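Local coordinates for protein CSE1 (PDB 4AN8) that forms part of the Cascade ribonucleoprotein complex of a type I-E CRISPR system, which probably uses CRISPR RNA to target invading nucleic acids, at residues T234-P248 / G269-M281. Residues are numbered along the deposited sequence; the frame is centred on the assembly and turned at random.
Sequences TKWPLTGRTRVYTWP and GVEPLEATHRDPM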
# COMPACT_ATOMS: atom_id res chain seq x y z
N THR A 234 20.61 13.11 -14.05
CA THR A 234 19.45 13.86 -13.58
C THR A 234 19.04 13.45 -12.18
O THR A 234 18.75 12.30 -11.92
CB THR A 234 18.23 13.68 -14.50
OG1 THR A 234 18.61 13.98 -15.84
CG2 THR A 234 17.10 14.60 -14.06
N LYS A 235 18.98 14.43 -11.28
CA LYS A 235 18.65 14.15 -9.89
C LYS A 235 17.60 15.13 -9.46
O LYS A 235 17.75 16.34 -9.65
CB LYS A 235 19.90 14.30 -9.02
CG LYS A 235 21.08 13.55 -9.58
CD LYS A 235 22.30 13.71 -8.70
CE LYS A 235 23.47 12.95 -9.29
NZ LYS A 235 23.77 13.44 -10.69
N TRP A 236 16.51 14.61 -8.91
CA TRP A 236 15.40 15.47 -8.49
C TRP A 236 15.14 15.25 -7.02
O TRP A 236 15.12 14.11 -6.55
CB TRP A 236 14.10 15.14 -9.23
CG TRP A 236 14.04 15.47 -10.66
CD1 TRP A 236 14.93 16.21 -11.38
CD2 TRP A 236 13.01 15.06 -11.58
NE1 TRP A 236 14.51 16.29 -12.69
CE2 TRP A 236 13.34 15.59 -12.84
CE3 TRP A 236 11.84 14.29 -11.45
CZ2 TRP A 236 12.55 15.38 -13.97
CZ3 TRP A 236 11.05 14.09 -12.58
CH2 TRP A 236 11.41 14.63 -13.81
N PRO A 237 14.91 16.34 -6.30
CA PRO A 237 14.44 16.15 -4.92
C PRO A 237 13.11 15.41 -4.99
O PRO A 237 12.33 15.67 -5.89
CB PRO A 237 14.30 17.58 -4.39
CG PRO A 237 14.30 18.48 -5.61
CD PRO A 237 15.06 17.76 -6.68
N LEU A 238 12.89 14.48 -4.07
CA LEU A 238 11.70 13.64 -4.06
C LEU A 238 10.59 14.39 -3.35
O LEU A 238 10.28 14.13 -2.19
CB LEU A 238 12.02 12.32 -3.35
CG LEU A 238 11.08 11.11 -3.39
CD1 LEU A 238 10.90 10.59 -4.83
CD2 LEU A 238 11.63 9.99 -2.46
N THR A 239 10.01 15.36 -4.04
CA THR A 239 8.99 16.20 -3.43
C THR A 239 7.97 16.58 -4.48
O THR A 239 8.23 16.45 -5.67
CB THR A 239 9.62 17.49 -2.84
OG1 THR A 239 8.61 18.22 -2.15
CG2 THR A 239 10.25 18.39 -3.95
N GLY A 240 6.82 17.07 -4.06
CA GLY A 240 5.75 17.37 -5.00
C GLY A 240 4.85 16.16 -5.14
O GLY A 240 5.28 15.10 -5.61
N ARG A 241 3.59 16.30 -4.73
CA ARG A 241 2.68 15.17 -4.67
C ARG A 241 2.56 14.42 -6.01
O ARG A 241 2.74 13.21 -6.06
CB ARG A 241 1.30 15.58 -4.16
CG ARG A 241 0.37 14.39 -3.92
CD ARG A 241 -1.01 14.86 -3.52
NE ARG A 241 -0.96 15.66 -2.30
CZ ARG A 241 -2.01 16.25 -1.75
NH1 ARG A 241 -3.23 16.11 -2.29
NH2 ARG A 241 -1.84 16.96 -0.64
N THR A 242 2.24 15.14 -7.08
CA THR A 242 2.02 14.45 -8.34
C THR A 242 3.31 14.08 -9.02
O THR A 242 3.34 13.16 -9.84
CB THR A 242 1.12 15.26 -9.29
OG1 THR A 242 1.84 16.37 -9.81
CG2 THR A 242 -0.10 15.75 -8.54
N ARG A 243 4.39 14.78 -8.68
CA ARG A 243 5.70 14.43 -9.24
C ARG A 243 6.08 13.08 -8.64
O ARG A 243 6.54 12.19 -9.31
CB ARG A 243 6.77 15.50 -8.91
CG ARG A 243 8.19 15.08 -9.26
CD ARG A 243 9.25 16.18 -8.92
NE ARG A 243 8.98 17.45 -9.61
CZ ARG A 243 8.54 18.54 -8.98
NH1 ARG A 243 8.34 18.56 -7.66
NH2 ARG A 243 8.31 19.65 -9.67
N VAL A 244 5.85 12.93 -7.35
CA VAL A 244 6.08 11.65 -6.70
C VAL A 244 5.12 10.54 -7.15
O VAL A 244 5.56 9.44 -7.39
CB VAL A 244 6.17 11.81 -5.18
CG1 VAL A 244 6.31 10.43 -4.51
CG2 VAL A 244 7.38 12.68 -4.86
N TYR A 245 3.83 10.84 -7.31
CA TYR A 245 2.85 9.87 -7.86
C TYR A 245 3.24 9.35 -9.25
O TYR A 245 2.87 8.25 -9.65
CB TYR A 245 1.47 10.53 -8.00
CG TYR A 245 0.66 10.65 -6.72
CD1 TYR A 245 1.17 10.22 -5.48
CD2 TYR A 245 -0.61 11.20 -6.75
CE1 TYR A 245 0.41 10.33 -4.33
CE2 TYR A 245 -1.38 11.31 -5.60
CZ TYR A 245 -0.87 10.87 -4.40
OH TYR A 245 -1.66 11.01 -3.28
N THR A 246 3.95 10.18 -10.02
CA THR A 246 4.28 9.79 -11.37
C THR A 246 5.79 9.74 -11.58
O THR A 246 6.27 9.94 -12.68
CB THR A 246 3.65 10.77 -12.38
OG1 THR A 246 4.22 12.08 -12.19
CG2 THR A 246 2.09 10.82 -12.21
N TRP A 247 6.52 9.45 -10.51
CA TRP A 247 7.97 9.44 -10.57
C TRP A 247 8.56 8.50 -11.64
O TRP A 247 8.18 7.32 -11.73
CB TRP A 247 8.50 9.01 -9.21
CG TRP A 247 9.95 9.27 -9.04
CD1 TRP A 247 10.97 8.39 -9.27
CD2 TRP A 247 10.55 10.51 -8.64
NE1 TRP A 247 12.18 9.02 -9.02
CE2 TRP A 247 11.94 10.31 -8.63
CE3 TRP A 247 10.04 11.76 -8.29
CZ2 TRP A 247 12.83 11.32 -8.26
CZ3 TRP A 247 10.92 12.77 -7.94
CH2 TRP A 247 12.31 12.54 -7.93
N PRO A 248 9.54 9.00 -12.43
CA PRO A 248 10.23 8.11 -13.38
C PRO A 248 11.42 7.38 -12.75
O PRO A 248 12.55 7.84 -12.88
CB PRO A 248 10.71 9.09 -14.46
CG PRO A 248 11.03 10.33 -13.69
CD PRO A 248 10.01 10.40 -12.54
N GLY A 269 16.42 6.11 -15.03
CA GLY A 269 16.41 6.31 -13.61
C GLY A 269 16.64 7.79 -13.38
O GLY A 269 17.74 8.26 -13.57
N VAL A 270 15.62 8.56 -13.01
CA VAL A 270 15.90 9.83 -12.33
C VAL A 270 16.25 9.56 -10.87
O VAL A 270 15.54 8.86 -10.15
CB VAL A 270 14.75 10.85 -12.42
CG1 VAL A 270 15.02 12.04 -11.50
CG2 VAL A 270 14.59 11.34 -13.83
N GLU A 271 17.36 10.14 -10.42
CA GLU A 271 17.84 9.93 -9.04
C GLU A 271 17.05 10.71 -8.02
O GLU A 271 16.98 11.92 -8.10
CB GLU A 271 19.31 10.33 -8.92
CG GLU A 271 20.25 9.41 -9.61
CD GLU A 271 20.53 8.18 -8.79
OE1 GLU A 271 20.75 8.33 -7.57
OE2 GLU A 271 20.54 7.06 -9.36
N PRO A 272 16.48 10.02 -7.03
CA PRO A 272 15.73 10.68 -5.95
C PRO A 272 16.66 11.36 -4.96
O PRO A 272 17.53 10.72 -4.40
CB PRO A 272 14.98 9.51 -5.28
CG PRO A 272 15.89 8.32 -5.51
CD PRO A 272 16.52 8.55 -6.87
N LEU A 273 16.50 12.66 -4.76
CA LEU A 273 17.23 13.36 -3.72
C LEU A 273 16.36 13.50 -2.48
O LEU A 273 15.14 13.66 -2.60
CB LEU A 273 17.68 14.74 -4.20
CG LEU A 273 18.68 14.75 -5.36
CD1 LEU A 273 19.07 16.18 -5.74
CD2 LEU A 273 19.91 13.93 -5.00
N GLU A 274 16.98 13.46 -1.31
CA GLU A 274 16.24 13.55 -0.04
C GLU A 274 15.46 14.86 0.10
O GLU A 274 15.95 15.92 -0.26
CB GLU A 274 17.18 13.34 1.16
CG GLU A 274 17.87 11.98 1.18
CD GLU A 274 18.45 11.62 2.55
OE1 GLU A 274 17.67 11.57 3.53
OE2 GLU A 274 19.68 11.40 2.65
N ALA A 275 14.25 14.77 0.63
CA ALA A 275 13.43 15.95 0.83
C ALA A 275 12.48 15.71 1.98
O ALA A 275 12.36 14.58 2.47
CB ALA A 275 12.67 16.30 -0.44
N THR A 276 11.79 16.76 2.42
CA THR A 276 10.88 16.64 3.55
C THR A 276 9.53 15.99 3.19
O THR A 276 8.87 15.37 4.03
CB THR A 276 10.67 18.00 4.25
OG1 THR A 276 10.13 18.94 3.32
CG2 THR A 276 12.00 18.54 4.74
N HIS A 277 9.13 16.12 1.93
CA HIS A 277 7.87 15.56 1.44
C HIS A 277 7.57 14.15 1.92
O HIS A 277 8.40 13.25 1.83
CB HIS A 277 7.87 15.59 -0.09
CG HIS A 277 6.66 14.94 -0.70
ND1 HIS A 277 5.48 15.61 -0.90
CD2 HIS A 277 6.47 13.68 -1.15
CE1 HIS A 277 4.61 14.79 -1.46
NE2 HIS A 277 5.18 13.61 -1.62
N ARG A 278 6.37 13.94 2.42
CA ARG A 278 5.88 12.61 2.74
C ARG A 278 4.70 12.32 1.84
O ARG A 278 3.78 13.12 1.73
CB ARG A 278 5.44 12.52 4.21
CG ARG A 278 4.76 11.21 4.59
CD ARG A 278 4.54 11.10 6.11
NE ARG A 278 3.79 12.24 6.65
CZ ARG A 278 2.55 12.16 7.12
NH1 ARG A 278 1.94 10.99 7.14
NH2 ARG A 278 1.93 13.23 7.58
N ASP A 279 4.73 11.18 1.17
CA ASP A 279 3.62 10.79 0.31
C ASP A 279 2.32 10.69 1.14
O ASP A 279 2.32 10.19 2.26
CB ASP A 279 3.96 9.47 -0.40
CG ASP A 279 2.93 9.07 -1.43
OD1 ASP A 279 1.82 8.69 -1.00
OD2 ASP A 279 3.24 9.10 -2.65
N PRO A 280 1.21 11.21 0.60
CA PRO A 280 -0.08 11.18 1.31
C PRO A 280 -0.50 9.77 1.74
O PRO A 280 -1.22 9.63 2.71
CB PRO A 280 -1.06 11.70 0.26
CG PRO A 280 -0.23 12.60 -0.61
CD PRO A 280 1.15 11.96 -0.67
N MET A 281 -0.07 8.73 1.02
CA MET A 281 -0.54 7.39 1.37
C MET A 281 0.34 6.71 2.41
O MET A 281 0.08 5.57 2.83
CB MET A 281 -0.69 6.54 0.12
CG MET A 281 -1.88 6.97 -0.74
SD MET A 281 -1.87 6.10 -2.33
CE MET A 281 -3.30 6.87 -3.13
O HOH W 1 19.60 10.26 -14.19
O HOH W 2 10.18 12.47 0.26
O HOH W 3 9.61 18.72 0.17
O HOH W 4 3.42 12.01 -3.28
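With CG1 of V270 anti to the backbone N (chi1 170°), this methyl lies over one face of the W236 indole, a CH-pi contact 3.9 Å from CG1 to the centroid of the five-membered ring of W236. The beta-branch of V270 serves three further neighbours: CG1 also meets CZ2 of W247, while CG2 packs against CG of P248 and the methyl of T234. Directly after V270, residues 271-273 run parallel to strand 235-237, within a mixed sheet where strand 261-273 also pairs antiparallel with strand 250-256. Four backbone bonds, counting those of the flanking T234 and L238, join the two: E271 N to T234 O, W236 N to E271 O, L273 N to W236 O (2.7 Å) and L238 N to L273 O. The third meets its carbonyl from above the plane, 36° out of it. Prolines suit 237 and 272 because these bonds use the amides of their neighbours. V270 N adds a bond to P248 O at 3.2 Å.

Farther on, H277 carries CG anti to its backbone N (chi1 176°), which swings the imidazole across the start of helix 241-245. G240 N, at the N-cap position, lies 3.7 Å above one ring face; the backbone there, with positive phi, would jam a side chain against T239 O, so glycine fits. CG2 of V244 approaches CD2 of H277 obliquely. A water at the ring edge, 2.9 Å from H277 NE2, donates to R241 O. The ring edge of Y245 faces D279, CE1 lying 3.5 Å from OD2, and its hydroxyl reaches CG of P280. D279 OD1 accepts from M281 N through its anti lone pair, making an Asx turn, while R58 of helix 50-67 forms a salt bridge with OD2. At the start of the pairing, backbone bonds and apolar packing thus act together, whereas the buried carboxylate, probably kept ionised by R58, links the loop after L273 to helix 241-245 through that water, whose bond to OD2 is weak.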